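Local coordinates for protein triphenylmethane reductase (Citrobacter sp., PDB 2JL1) that reduces triphenylmethane dyes, probably with NADPH as hydride donor, and has an NADP-binding Rossmann fold of the NmrA-like family, at residues Asp207-Lys219 / Thr275-Met287. Sequence-based numbering, arbitrary orientation.
Sequences DELAQILSEVSGK and TPLKETVKQALKM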
loop_
_atom_site.group_PDB
_atom_site.type_symbol
_atom_site.label_atom_id
_atom_site.label_comp_id
_atom_site.label_asym_id
_atom_site.label_seq_id
_atom_site.Cartn_x
_atom_site.Cartn_y
_atom_site.Cartn_z
ATOM N N ASP A 207 25.999 -23.192 6.169
ATOM C CA ASP A 207 27.237 -23.826 6.636
ATOM C C ASP A 207 27.299 -23.909 8.157
ATOM O O ASP A 207 27.597 -24.973 8.700
ATOM C CB ASP A 207 28.476 -23.097 6.106
ATOM C CG ASP A 207 28.853 -23.532 4.713
ATOM O OD1 ASP A 207 28.135 -24.355 4.103
ATOM O OD2 ASP A 207 29.904 -23.080 4.229
ATOM N N GLU A 208 27.021 -22.792 8.826
ATOM C CA GLU A 208 26.985 -22.690 10.284
ATOM C C GLU A 208 25.900 -23.577 10.898
ATOM O O GLU A 208 26.129 -24.228 11.911
ATOM C CB GLU A 208 26.723 -21.250 10.740
ATOM C CG GLU A 208 26.875 -21.105 12.249
ATOM C CD GLU A 208 26.739 -19.688 12.765
ATOM O OE1 GLU A 208 26.602 -18.737 11.958
ATOM O OE2 GLU A 208 26.807 -19.541 14.006
ATOM N N LEU A 209 24.710 -23.580 10.288
ATOM C CA LEU A 209 23.652 -24.464 10.739
ATOM C C LEU A 209 24.065 -25.935 10.679
ATOM O O LEU A 209 23.722 -26.710 11.579
ATOM C CB LEU A 209 22.362 -24.257 9.911
ATOM C CG LEU A 209 21.140 -25.095 10.343
ATOM C CD1 LEU A 209 20.828 -24.888 11.835
ATOM C CD2 LEU A 209 19.925 -24.733 9.488
ATOM N N ALA A 210 24.732 -26.337 9.601
ATOM C CA ALA A 210 25.172 -27.743 9.472
ATOM C C ALA A 210 26.206 -28.092 10.550
ATOM O O ALA A 210 26.223 -29.228 11.085
ATOM C CB ALA A 210 25.719 -28.019 8.070
ATOM N N GLN A 211 27.049 -27.120 10.887
ATOM C CA GLN A 211 28.115 -27.322 11.886
ATOM C C GLN A 211 27.488 -27.423 13.251
ATOM O O GLN A 211 27.846 -28.302 14.018
ATOM C CB GLN A 211 29.191 -26.199 11.842
ATOM C CG GLN A 211 30.189 -26.201 13.037
ATOM C CD GLN A 211 31.180 -27.368 13.035
ATOM O OE1 GLN A 211 31.536 -27.904 11.979
ATOM N NE2 GLN A 211 31.632 -27.769 14.233
ATOM N N ILE A 212 26.524 -26.557 13.541
ATOM C CA ILE A 212 25.764 -26.642 14.784
ATOM C C ILE A 212 24.975 -27.950 14.894
ATOM O O ILE A 212 24.993 -28.583 15.950
ATOM C CB ILE A 212 24.821 -25.411 14.970
ATOM C CG1 ILE A 212 25.638 -24.142 15.273
ATOM C CG2 ILE A 212 23.830 -25.650 16.072
ATOM C CD1 ILE A 212 24.845 -22.851 15.038
ATOM N N LEU A 213 24.278 -28.357 13.828
ATOM C CA LEU A 213 23.567 -29.654 13.823
ATOM C C LEU A 213 24.524 -30.838 14.055
ATOM O O LEU A 213 24.185 -31.803 14.774
ATOM C CB LEU A 213 22.825 -29.840 12.502
ATOM C CG LEU A 213 21.703 -30.863 12.282
ATOM C CD1 LEU A 213 20.724 -30.933 13.451
ATOM C CD2 LEU A 213 20.985 -30.515 10.965
ATOM N N SER A 214 25.689 -30.791 13.411
ATOM C CA SER A 214 26.770 -31.751 13.655
ATOM C C SER A 214 27.194 -31.812 15.132
ATOM O O SER A 214 27.295 -32.901 15.710
ATOM C CB SER A 214 27.982 -31.386 12.792
ATOM O OG SER A 214 27.666 -31.511 11.417
ATOM N N GLU A 215 27.417 -30.642 15.740
ATOM C CA GLU A 215 27.811 -30.539 17.151
ATOM C C GLU A 215 26.771 -31.114 18.097
ATOM O O GLU A 215 27.112 -31.917 18.945
ATOM C CB GLU A 215 28.121 -29.087 17.554
ATOM C CG GLU A 215 29.487 -28.611 17.099
ATOM C CD GLU A 215 29.589 -27.098 16.949
ATOM O OE1 GLU A 215 28.699 -26.362 17.446
ATOM O OE2 GLU A 215 30.577 -26.635 16.331
ATOM N N VAL A 216 25.511 -30.708 17.921
ATOM C CA VAL A 216 24.389 -31.130 18.771
ATOM C C VAL A 216 24.094 -32.631 18.646
ATOM O O VAL A 216 23.834 -33.314 19.648
ATOM C CB VAL A 216 23.109 -30.309 18.448
ATOM C CG1 VAL A 216 21.887 -30.859 19.160
ATOM C CG2 VAL A 216 23.287 -28.848 18.861
ATOM N N SER A 217 24.128 -33.136 17.418
ATOM C CA SER A 217 23.656 -34.489 17.126
ATOM C C SER A 217 24.766 -35.533 17.160
ATOM O O SER A 217 24.486 -36.738 17.280
ATOM C CB SER A 217 22.994 -34.517 15.753
ATOM O OG SER A 217 23.991 -34.518 14.738
ATOM N N GLY A 218 26.012 -35.079 17.039
ATOM C CA GLY A 218 27.172 -35.976 16.992
ATOM C C GLY A 218 27.380 -36.580 15.617
ATOM O O GLY A 218 28.376 -37.257 15.364
ATOM N N LYS A 219 26.449 -36.353 14.705
ATOM C CA LYS A 219 26.640 -36.865 13.352
ATOM C C LYS A 219 27.107 -35.749 12.413
ATOM O O LYS A 219 26.610 -34.629 12.478
ATOM C CB LYS A 219 25.376 -37.588 12.862
ATOM C CG LYS A 219 25.150 -37.543 11.369
ATOM C CD LYS A 219 24.761 -38.889 10.795
ATOM C CE LYS A 219 25.078 -38.905 9.287
ATOM N NZ LYS A 219 26.487 -38.397 9.019
ATOM N N THR A 275 17.867 -15.707 21.668
ATOM C CA THR A 275 18.120 -17.132 21.832
ATOM C C THR A 275 19.160 -17.556 20.815
ATOM O O THR A 275 18.960 -17.362 19.623
ATOM C CB THR A 275 16.828 -17.910 21.600
ATOM O OG1 THR A 275 15.840 -17.415 22.513
ATOM C CG2 THR A 275 17.030 -19.410 21.812
ATOM N N PRO A 276 20.272 -18.140 21.285
ATOM C CA PRO A 276 21.314 -18.646 20.402
ATOM C C PRO A 276 20.744 -19.696 19.449
ATOM O O PRO A 276 19.909 -20.513 19.852
ATOM C CB PRO A 276 22.289 -19.310 21.376
ATOM C CG PRO A 276 22.067 -18.621 22.665
ATOM C CD PRO A 276 20.603 -18.378 22.705
ATOM N N LEU A 277 21.217 -19.700 18.214
ATOM C CA LEU A 277 20.777 -20.687 17.213
ATOM C C LEU A 277 20.921 -22.121 17.729
ATOM O O LEU A 277 20.045 -22.964 17.507
ATOM C CB LEU A 277 21.563 -20.502 15.912
ATOM C CG LEU A 277 21.146 -21.310 14.678
ATOM C CD1 LEU A 277 19.683 -20.983 14.234
ATOM C CD2 LEU A 277 22.140 -20.964 13.582
ATOM N N LYS A 278 22.022 -22.390 18.432
ATOM C CA LYS A 278 22.279 -23.743 18.959
ATOM C C LYS A 278 21.175 -24.217 19.910
ATOM O O LYS A 278 20.796 -25.391 19.873
ATOM C CB LYS A 278 23.655 -23.843 19.641
ATOM C CG LYS A 278 24.062 -25.298 19.885
ATOM C CD LYS A 278 25.349 -25.464 20.686
ATOM C CE LYS A 278 26.547 -24.911 19.948
ATOM N NZ LYS A 278 26.796 -25.598 18.637
ATOM N N GLU A 279 20.676 -23.319 20.760
ATOM C CA GLU A 279 19.547 -23.620 21.666
ATOM C C GLU A 279 18.271 -23.953 20.897
ATOM O O GLU A 279 17.513 -24.843 21.280
ATOM C CB GLU A 279 19.311 -22.468 22.659
ATOM C CG GLU A 279 18.091 -22.619 23.598
ATOM C CD GLU A 279 18.140 -23.821 24.575
ATOM O OE1 GLU A 279 19.154 -24.576 24.637
ATOM O OE2 GLU A 279 17.134 -23.998 25.316
ATOM N N THR A 280 18.044 -23.244 19.791
ATOM C CA THR A 280 16.886 -23.524 18.944
ATOM C C THR A 280 17.049 -24.879 18.261
ATOM O O THR A 280 16.086 -25.634 18.150
ATOM C CB THR A 280 16.630 -22.356 17.929
ATOM O OG1 THR A 280 16.460 -21.132 18.670
ATOM C CG2 THR A 280 15.378 -22.609 17.109
ATOM N N VAL A 281 18.263 -25.194 17.808
ATOM C CA VAL A 281 18.523 -26.509 17.198
ATOM C C VAL A 281 18.268 -27.627 18.234
ATOM O O VAL A 281 17.618 -28.636 17.929
ATOM C CB VAL A 281 19.954 -26.612 16.571
ATOM C CG1 VAL A 281 20.289 -28.046 16.173
ATOM C CG2 VAL A 281 20.093 -25.673 15.348
ATOM N N LYS A 282 18.748 -27.429 19.462
ATOM C CA LYS A 282 18.549 -28.435 20.507
ATOM C C LYS A 282 17.076 -28.678 20.773
ATOM O O LYS A 282 16.658 -29.828 20.878
ATOM C CB LYS A 282 19.258 -28.078 21.803
ATOM C CG LYS A 282 20.759 -28.187 21.748
ATOM C CD LYS A 282 21.309 -28.027 23.158
ATOM C CE LYS A 282 22.748 -27.578 23.164
ATOM N NZ LYS A 282 23.261 -27.593 24.572
ATOM N N GLN A 283 16.302 -27.595 20.890
ATOM C CA GLN A 283 14.859 -27.679 21.118
ATOM C C GLN A 283 14.163 -28.402 19.972
ATOM O O GLN A 283 13.330 -29.281 20.203
ATOM C CB GLN A 283 14.247 -26.281 21.280
ATOM C CG GLN A 283 14.543 -25.602 22.610
ATOM C CD GLN A 283 14.265 -24.106 22.586
ATOM O OE1 GLN A 283 13.712 -23.573 21.616
ATOM N NE2 GLN A 283 14.649 -23.417 23.654
ATOM N N ALA A 284 14.508 -28.039 18.740
ATOM C CA ALA A 284 13.887 -28.620 17.542
ATOM C C ALA A 284 14.040 -30.140 17.498
ATOM O O ALA A 284 13.140 -30.857 17.062
ATOM C CB ALA A 284 14.479 -28.000 16.279
ATOM N N LEU A 285 15.199 -30.610 17.945
ATOM C CA LEU A 285 15.527 -32.023 17.933
ATOM C C LEU A 285 15.284 -32.705 19.270
ATOM O O LEU A 285 15.446 -33.914 19.368
ATOM C CB LEU A 285 16.995 -32.203 17.597
ATOM C CG LEU A 285 17.538 -31.761 16.257
ATOM C CD1 LEU A 285 19.014 -32.051 16.314
ATOM C CD2 LEU A 285 16.857 -32.497 15.108
ATOM N N LYS A 286 14.902 -31.928 20.282
ATOM C CA LYS A 286 14.978 -32.334 21.700
ATOM C C LYS A 286 16.286 -33.093 22.034
ATOM O O LYS A 286 16.264 -34.228 22.524
ATOM C CB LYS A 286 13.705 -33.055 22.172
ATOM C CG LYS A 286 13.074 -34.022 21.171
ATOM C CD LYS A 286 11.584 -34.240 21.429
ATOM C CE LYS A 286 10.738 -33.054 20.953
ATOM N NZ LYS A 286 9.296 -33.255 21.277
ATOM N N MET A 287 17.414 -32.440 21.738
ATOM C CA MET A 287 18.750 -32.987 21.965
ATOM C C MET A 287 19.565 -32.034 22.831
ATOM O O MET A 287 20.789 -31.941 22.681
ATOM C CB MET A 287 19.480 -33.234 20.635
ATOM C CG MET A 287 19.616 -34.702 20.228
ATOM S SD MET A 287 20.054 -34.918 18.478
ATOM C CE MET A 287 20.458 -36.669 18.410
#
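Knobs-into-holes packing joins helix 207-217 to the C-terminal helix 277-285, with Val281 and Val216 as reciprocal knobs: Val281 sits among Leu209, Ile212, Leu213 and Val216, while Val216 enters the hole formed by Lys278, Val281, Lys282 and Leu285. The two axes cross at -56° and approach to 9.9 Å. Val281 divides its branches, CG2 meeting Leu209 CD1 at 3.7 Å and Ile212 CG2, and CG1 turning to Leu213 CD1 and Val216 CG2. Ile212 is forked as well. With CG1 beside its backbone N (chi1 -71°), it carries CD1 to 3.6 Å from Leu277 CD2, whereas CG2 lies against CA and CG of Lys278. Farther along, Leu213 meets Leu285 nearly at a right angle, CD1 to CD1 at 3.5 Å.

Along one border the aliphatic part of Lys278 slides past Val216 in the opposite direction, then bends at chi3 and chi4 to bring NZ to Glu215. Their salt bridge is modelled very short, 2.4 Å from NZ to OE1, so its exact length is doubtful. Gln211 NE2 gives a nearly straight bond to the other oxygen, Glu215 OE2 (2.6 Å), on its anti side but tilted some 30° out of the carboxylate plane. Lys286, with positive phi, forms a Schellman motif after helix 277-285, and Met287 then lays CB on Val216 CG1 and SD near Ser217 CA.

The pair lies toward the outside of the chain, its centre about 21 Å from the chain centre; the Leu277 side chain is about 13 Å from the bound NADP. Leu213 and Leu285 also touch helix 153-158, Leu209 and Leu213 rest on Ile161 of strand 160-163, and Leu277 reaches Thr144 of helix 144-147.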